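Local coordinates for protein putative amidohydrolase (Unidentified, PDB 3FEQ) that probably hydrolyses dipeptides that end in proline, as a zinc-binding prolidase of the amidohydrolase superfamily, at residues C[333-336]-C[337-340]; C[344-347]-C[348-352]; C[356-360]-C[361-365]; C[385-388]-C[389-392]. All coordinates share one frame; numbering follows the deposited sequence.

Contact 1. Residues C[333-336]-C[337-340]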
# COMPACT_ATOMS: atom_id res chain seq x y z
N SER C 333 46.14 9.12 13.56
CA SER C 333 47.49 8.66 13.23
C SER C 333 48.09 7.90 14.39
O SER C 333 48.98 7.08 14.21
CB SER C 333 48.37 9.84 12.85
OG SER C 333 47.81 10.53 11.76
N GLY C 334 47.54 8.15 15.58
CA GLY C 334 47.96 7.48 16.80
C GLY C 334 47.93 5.97 16.73
O GLY C 334 48.65 5.31 17.48
N GLU C 335 47.11 5.43 15.83
CA GLU C 335 47.02 3.98 15.66
C GLU C 335 48.35 3.35 15.23
O GLU C 335 48.64 2.21 15.56
CB GLU C 335 45.86 3.61 14.72
CG GLU C 335 45.74 2.13 14.34
CD GLU C 335 45.03 1.27 15.37
OE1 GLU C 335 45.25 0.04 15.38
OE2 GLU C 335 44.25 1.82 16.18
N PHE C 336 49.17 4.12 14.52
CA PHE C 336 50.54 3.72 14.22
C PHE C 336 51.35 3.42 15.47
O PHE C 336 52.00 2.37 15.55
CB PHE C 336 51.25 4.81 13.42
CG PHE C 336 50.96 4.77 11.95
CD1 PHE C 336 51.31 3.66 11.18
CD2 PHE C 336 50.36 5.84 11.32
CE1 PHE C 336 51.04 3.63 9.81
CE2 PHE C 336 50.10 5.81 9.95
CZ PHE C 336 50.45 4.71 9.20
N ARG C 337 51.33 4.32 16.45
CA ARG C 337 52.12 4.11 17.66
C ARG C 337 51.65 2.91 18.47
O ARG C 337 52.45 2.10 18.91
CB ARG C 337 52.17 5.37 18.53
CG ARG C 337 53.45 5.49 19.37
CD ARG C 337 54.10 6.86 19.26
NE ARG C 337 53.72 7.70 20.39
CZ ARG C 337 52.62 8.44 20.44
NH1 ARG C 337 51.78 8.49 19.41
NH2 ARG C 337 52.36 9.15 21.54
N ILE C 338 50.33 2.77 18.62
CA ILE C 338 49.74 1.64 19.32
C ILE C 338 50.19 0.33 18.72
O ILE C 338 50.57 -0.61 19.43
CB ILE C 338 48.21 1.74 19.30
CG1 ILE C 338 47.77 3.02 20.00
CG2 ILE C 338 47.58 0.55 19.99
CD1 ILE C 338 46.33 3.37 19.78
N ARG C 339 50.20 0.27 17.40
CA ARG C 339 50.59 -0.95 16.72
C ARG C 339 52.10 -1.18 16.74
O ARG C 339 52.55 -2.32 16.81
CB ARG C 339 50.06 -0.95 15.30
CG ARG C 339 48.58 -1.00 15.26
CD ARG C 339 48.14 -1.55 13.96
NE ARG C 339 46.71 -1.42 13.80
CZ ARG C 339 46.00 -2.20 13.00
NH1 ARG C 339 46.59 -3.16 12.32
NH2 ARG C 339 44.70 -2.00 12.88
N ALA C 340 52.86 -0.09 16.69
CA ALA C 340 54.31 -0.17 16.74
C ALA C 340 54.76 -0.69 18.09
O ALA C 340 55.74 -1.43 18.18
CB ALA C 340 54.91 1.18 16.46
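Glu335 and Arg339, one helical turn apart, are joined by a salt bridge that runs chiefly through a single carboxylate oxygen. Arg339 NE gives its hydrogen to Glu335 OE1 over 2.6 Å, at an N-H...O angle of 163°, and the oxygen lies close to the guanidinium plane. OE1 takes this bond on its anti lone pair, the one facing away from OE2. Arg339 NH2 adds a weak second bond to Glu335 OE1 at 3.3 Å. The planes of the two groups are 74° apart, which excludes the flat, two-pronged pairing of carboxylate and guanidinium. The bend of the glutamate at chi2 (82°) turns its carboxylate along the helix, while the arginine stays extended from CG to NE. Its CG passes Glu335 O at 3.2 Å. That carbonyl also accepts Arg339 N at 3.1 Å, so backbone and side chains link the same two residues. On either side of this bond, Ile338 N reaches Gly334 O at 3.3 Å and Ala340 N reaches Phe336 O at 2.8 Å. Both charged groups are buried and have further partners: Glu335 OE2 accepts Val275 N at helix 274-282, and Arg339 NH1 makes a weak bond to Gly319 O. Phe336 meets the rings of Phe61 and Phe320. Ile338 packs on Leu274 and Val275, Ala340 on Asn345 and Ala348, placing this short helix between helices 274-282 and 345-351.

Contact 2. Residues C[344-347]-C[348-352]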
# COMPACT_ATOMS: atom_id res chain seq x y z
N GLY C 344 56.68 -4.71 15.57
CA GLY C 344 57.66 -3.69 15.17
C GLY C 344 57.00 -2.52 14.45
O GLY C 344 55.89 -2.67 13.93
N ASN C 345 57.66 -1.37 14.40
CA ASN C 345 57.14 -0.31 13.54
C ASN C 345 57.32 -0.51 12.03
O ASN C 345 56.73 0.23 11.24
CB ASN C 345 57.46 1.11 14.01
CG ASN C 345 58.87 1.27 14.51
OD1 ASN C 345 59.64 0.31 14.56
ND2 ASN C 345 59.22 2.50 14.89
N LEU C 346 58.03 -1.55 11.62
CA LEU C 346 57.95 -2.04 10.24
C LEU C 346 56.56 -2.59 9.97
O LEU C 346 55.91 -2.22 8.99
CB LEU C 346 58.96 -3.15 9.99
CG LEU C 346 59.59 -3.27 8.60
CD1 LEU C 346 59.89 -4.72 8.28
CD2 LEU C 346 58.77 -2.64 7.48
N GLU C 347 56.12 -3.46 10.86
CA GLU C 347 54.78 -4.02 10.78
C GLU C 347 53.68 -2.94 10.82
O GLU C 347 52.74 -2.99 10.03
CB GLU C 347 54.58 -5.08 11.88
CG GLU C 347 53.27 -5.84 11.80
CD GLU C 347 52.98 -6.40 10.41
OE1 GLU C 347 53.91 -6.94 9.77
OE2 GLU C 347 51.80 -6.32 9.97
N ALA C 348 53.84 -1.96 11.69
CA ALA C 348 52.89 -0.84 11.78
C ALA C 348 52.77 -0.11 10.44
O ALA C 348 51.66 0.20 9.99
CB ALA C 348 53.31 0.11 12.88
N LEU C 349 53.89 0.11 9.78
CA LEU C 349 53.87 0.74 8.48
C LEU C 349 53.35 -0.18 7.38
O LEU C 349 52.78 0.30 6.40
CB LEU C 349 55.26 1.27 8.13
CG LEU C 349 55.85 2.38 9.01
CD1 LEU C 349 57.27 2.66 8.56
CD2 LEU C 349 55.03 3.65 8.97
N ARG C 350 53.52 -1.48 7.56
CA ARG C 350 53.05 -2.43 6.55
C ARG C 350 51.54 -2.50 6.52
O ARG C 350 50.93 -2.71 5.47
CB ARG C 350 53.62 -3.84 6.79
CG ARG C 350 54.94 -4.12 6.08
CD ARG C 350 55.09 -5.61 5.79
NE ARG C 350 56.46 -5.96 5.40
CZ ARG C 350 57.41 -6.36 6.24
NH1 ARG C 350 57.16 -6.49 7.54
NH2 ARG C 350 58.63 -6.64 5.78
N SER C 351 50.94 -2.31 7.70
CA SER C 351 49.50 -2.45 7.86
C SER C 351 48.75 -1.39 7.07
O SER C 351 47.66 -1.64 6.55
CB SER C 351 49.11 -2.38 9.33
OG SER C 351 49.36 -3.62 9.96
N ALA C 352 49.36 -0.21 6.96
CA ALA C 352 48.76 0.93 6.29
C ALA C 352 49.21 1.05 4.84
O ALA C 352 48.85 2.01 4.16
CB ALA C 352 49.08 2.22 7.04
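Arg350 runs extended from CG to NE and then turns at its last torsion, chi4 92°, which presents one guanidinium face to Leu346, a helical turn earlier. Glu347 starts with CG opposite its own backbone N (chi1 -173°) and bends at chi2, bringing its carboxylate round to the edge of the same guanidinium. The arginine head is thus approached in two ways. Leu346 CD2 stands 4.1 Å above the guanidinium plane, over its centre, and is 4.2 Å from Arg350 CZ. The other methyl, Leu346 CD1, lies closer to the nitrogens, 3.3 Å from Arg350 NH1. Glu347 OE1 comes in near the plane, but its separation of 4.0 Å from Arg350 NH1 makes a long salt bridge, although carboxylate and guanidinium are inclined by only 33°.

The backbone beneath is regular helix, with Gly344 at the N-cap. Ala348 N bonds to Gly344 O at 3.1 Å, Leu349 N to Asn345 O at 3.2 Å, Arg350 N to Leu346 O at 2.9 Å and Ser351 N to Glu347 O at 3.0 Å. Elsewhere on the helix, Ala348 packs on Ala340 of helix 335-340, and Leu349 meets Pro384 and Leu385 of the loop following strand 377-380.

Leu346 thus gives one guanidinium face an apolar cover, while the carboxylate of Glu347 stays at a distance. The long ion pair, partly exposed at both residues, probably adds only a modest electrostatic attraction.

Contact 3. Residues C[356-360]-C[361-365]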
# COMPACT_ATOMS: atom_id res chain seq x y z
N ALA C 356 47.32 -3.24 3.54
CA ALA C 356 46.11 -2.51 3.23
C ALA C 356 45.77 -2.59 1.74
O ALA C 356 44.64 -2.90 1.38
CB ALA C 356 46.25 -1.06 3.66
N ALA C 357 46.76 -2.36 0.87
CA ALA C 357 46.50 -2.35 -0.57
C ALA C 357 46.05 -3.71 -1.06
O ALA C 357 45.26 -3.80 -2.00
CB ALA C 357 47.69 -1.88 -1.32
N GLU C 358 46.51 -4.76 -0.40
CA GLU C 358 46.02 -6.11 -0.65
C GLU C 358 44.57 -6.26 -0.23
O GLU C 358 43.78 -6.91 -0.92
CB GLU C 358 46.89 -7.13 0.08
CG GLU C 358 46.70 -8.57 -0.38
CD GLU C 358 47.55 -9.56 0.40
OE1 GLU C 358 48.61 -9.16 0.95
OE2 GLU C 358 47.17 -10.75 0.46
N ILE C 359 44.24 -5.70 0.93
CA ILE C 359 42.87 -5.72 1.43
C ILE C 359 41.91 -5.07 0.42
O ILE C 359 40.92 -5.70 0.02
CB ILE C 359 42.78 -5.02 2.78
CG1 ILE C 359 43.36 -5.92 3.87
CG2 ILE C 359 41.34 -4.60 3.10
CD1 ILE C 359 43.43 -5.26 5.22
N VAL C 360 42.25 -3.87 -0.05
CA VAL C 360 41.45 -3.22 -1.07
C VAL C 360 41.67 -3.71 -2.50
O VAL C 360 41.22 -3.05 -3.43
CB VAL C 360 41.53 -1.66 -1.01
CG1 VAL C 360 41.09 -1.15 0.36
CG2 VAL C 360 42.94 -1.17 -1.34
N ASN C 361 42.31 -4.89 -2.65
CA ASN C 361 42.59 -5.54 -3.95
C ASN C 361 43.39 -4.69 -4.93
O ASN C 361 43.18 -4.78 -6.14
CB ASN C 361 41.31 -6.00 -4.67
CG ASN C 361 40.67 -7.20 -4.02
OD1 ASN C 361 41.27 -8.28 -3.98
ND2 ASN C 361 39.43 -7.05 -3.57
N MET C 362 44.26 -3.84 -4.41
CA MET C 362 45.03 -2.95 -5.26
C MET C 362 46.51 -3.29 -5.15
O MET C 362 47.36 -2.39 -5.19
CB MET C 362 44.78 -1.49 -4.87
CG MET C 362 43.44 -0.93 -5.33
SD MET C 362 43.33 -0.65 -7.11
CE MET C 362 42.85 1.08 -7.20
N GLN C 363 46.80 -4.59 -5.01
CA GLN C 363 48.17 -5.08 -4.86
C GLN C 363 48.98 -4.69 -6.08
O GLN C 363 48.59 -4.96 -7.19
CB GLN C 363 48.21 -6.60 -4.60
CG GLN C 363 47.41 -7.47 -5.58
CD GLN C 363 45.91 -7.61 -5.23
OE1 GLN C 363 45.05 -7.72 -6.12
NE2 GLN C 363 45.61 -7.63 -3.93
N GLY C 364 50.04 -3.91 -5.87
CA GLY C 364 50.83 -3.42 -6.99
C GLY C 364 50.37 -2.08 -7.50
O GLY C 364 51.11 -1.39 -8.19
N GLN C 365 49.15 -1.69 -7.15
CA GLN C 365 48.58 -0.44 -7.61
C GLN C 365 48.77 0.66 -6.58
O GLN C 365 49.05 1.80 -6.92
CB GLN C 365 47.09 -0.63 -7.89
CG GLN C 365 46.64 -0.26 -9.28
CD GLN C 365 47.46 -0.94 -10.36
OE1 GLN C 365 47.75 -0.33 -11.39
NE2 GLN C 365 47.83 -2.19 -10.13
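Asn361 has a positive phi, 57°, a left-handed backbone conformation that turns the chain sharply off the end of helix 354-359. This turn lets Met362 N reach back to Ala357 O at 2.6 Å, with an N-H...O angle of 155° and the donor nearly on the extension of the carbonyl bond. Inside that loop Asn361 N bonds to Glu358 O at 3.0 Å. Here the donor stands above the carbonyl plane, 73° out of it, and so misses the lone pairs of the oxygen. Val360, the first residue to leave helical angles, packs its CG2 against Met362 CB at 4.0 Å, an apolar contact across the turn. Across the helix end, the amide of Gln363 folds back over Glu358, with NE2 at 3.8 Å from Glu358 CG. Arg247 donates to Glu358 O and Ile359 O, so an arginine from elsewhere in the chain meets the carbonyl end of the helix, where its charge would suit the helix dipole. Ile359 faces strands 56-66, 102-107 and 269-271. The paired bonds, six-residue outside four-residue, with Asn361 at C-prime, define a Schellman motif, here ending a helix packed on strands of the amidohydrolase barrel.

Contact 4. Residues C[385-388]-C[389-392]; sequences LEDI and GVVA
A short 3-10 turn in the loop between strands 377-380 and 398-403 holds this contact, and Asp387 stands just ahead of it. Asp387 OD1 accepts Gly389 N at 3.2 Å, a weak bond that links a side chain to the amide two residues on, in the manner of an Asx turn. The aspartate's own carbonyl takes the next amide: Val390 N lies 3.3 Å from Asp387 O, also a weak bond, though almost straight at 172°. With CG opposite the backbone N (chi1 -179°), the carboxylate of Asp387 extends over the start of the turn. Its second oxygen, OD2, rests against Val390 CG1 at 3.5 Å, and the same methyl lies 3.4 Å from Asp387 O.

One residue later, Ile388 O takes two donors. Val391 N is 3.1 Å away and stands above the carbonyl plane, 46° out of it; Ala392 N, likewise at 3.1 Å, lies in that plane. The oxygen is therefore shared between an amide three residues on and one four residues on, as the turn unwinds into loop. Outward, Ile388 touches Arg337 and Ala340, and Val391 and Ala392 both pack on Phe336, so the turn lies against helix 335-340; Val390 meets Pro384 and Arg397.

The two bonds of Ile388 O are the firmer ones; the two at Asp387, one from its backbone and one from its side chain, are weak. The turn is thus probably held mainly at Ile388 O, while the carboxylate of the exposed aspartate would add a mild electrostatic attraction for the amide of Gly389.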
# COMPACT_ATOMS: atom_id res chain seq x y z
N LEU C 385 61.05 4.26 10.30
CA LEU C 385 61.57 2.95 10.60
C LEU C 385 62.27 2.92 11.95
O LEU C 385 62.42 1.86 12.54
CB LEU C 385 62.50 2.48 9.49
CG LEU C 385 62.17 1.16 8.78
CD1 LEU C 385 60.68 0.91 8.79
CD2 LEU C 385 62.71 1.14 7.35
N GLU C 386 62.65 4.09 12.46
CA GLU C 386 63.26 4.19 13.79
C GLU C 386 62.48 5.03 14.79
O GLU C 386 62.48 4.73 15.98
CB GLU C 386 64.68 4.72 13.68
CG GLU C 386 65.72 3.67 13.97
CD GLU C 386 66.95 3.83 13.11
OE1 GLU C 386 67.28 2.89 12.35
OE2 GLU C 386 67.58 4.91 13.18
N ASP C 387 61.87 6.10 14.32
CA ASP C 387 60.91 6.82 15.14
C ASP C 387 59.50 6.77 14.53
O ASP C 387 59.22 7.42 13.54
CB ASP C 387 61.34 8.27 15.36
CG ASP C 387 60.37 9.04 16.24
OD1 ASP C 387 59.80 8.44 17.18
OD2 ASP C 387 60.19 10.25 15.99
N ILE C 388 58.63 5.99 15.16
CA ILE C 388 57.27 5.84 14.68
C ILE C 388 56.49 7.14 14.84
O ILE C 388 55.50 7.36 14.15
CB ILE C 388 56.54 4.69 15.39
CG1 ILE C 388 55.23 4.35 14.67
CG2 ILE C 388 56.28 5.03 16.85
CD1 ILE C 388 55.41 4.00 13.22
N GLY C 389 56.97 8.01 15.72
CA GLY C 389 56.33 9.29 15.96
C GLY C 389 56.31 10.25 14.79
O GLY C 389 55.55 11.21 14.81
N VAL C 390 57.13 10.00 13.76
CA VAL C 390 57.17 10.90 12.59
C VAL C 390 55.92 10.72 11.73
O VAL C 390 55.63 11.54 10.86
CB VAL C 390 58.47 10.76 11.72
CG1 VAL C 390 59.70 10.60 12.59
CG2 VAL C 390 58.38 9.62 10.73
N VAL C 391 55.17 9.67 12.04
CA VAL C 391 53.94 9.37 11.34
C VAL C 391 52.77 9.48 12.31
O VAL C 391 51.68 9.85 11.91
CB VAL C 391 53.97 7.95 10.77
CG1 VAL C 391 52.79 7.74 9.92
CG2 VAL C 391 55.20 7.74 9.94
N ALA C 392 53.02 9.18 13.57
CA ALA C 392 51.93 9.02 14.54
C ALA C 392 51.72 10.25 15.41
O ALA C 392 51.32 10.13 16.56
CB ALA C 392 52.17 7.80 15.41

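From the N terminus onward the four contacts follow in series, none nesting in or crossing another. Contact 1 spans helix 335-340, contact 2 helix 345-351, contact 3 the C-terminal end of helix 354-359, and contact 4 a turn before strand 398-403. Contacts 1 and 2 touch, with Phe336 CE1 3.5 Å from Ala348 O. Contact 4 comes back against both: Val391 CG1 meets Phe336 CE2, and Leu385 CD1 meets Leu349 CD1. It thus lays the loop after strand 377-380 on helices 335-340 and 345-351. Contact 3 joins the set only through contact 2, where Ser351 O meets Ala356 CB, and stays about 13 Å, nearest atoms, from contact 4.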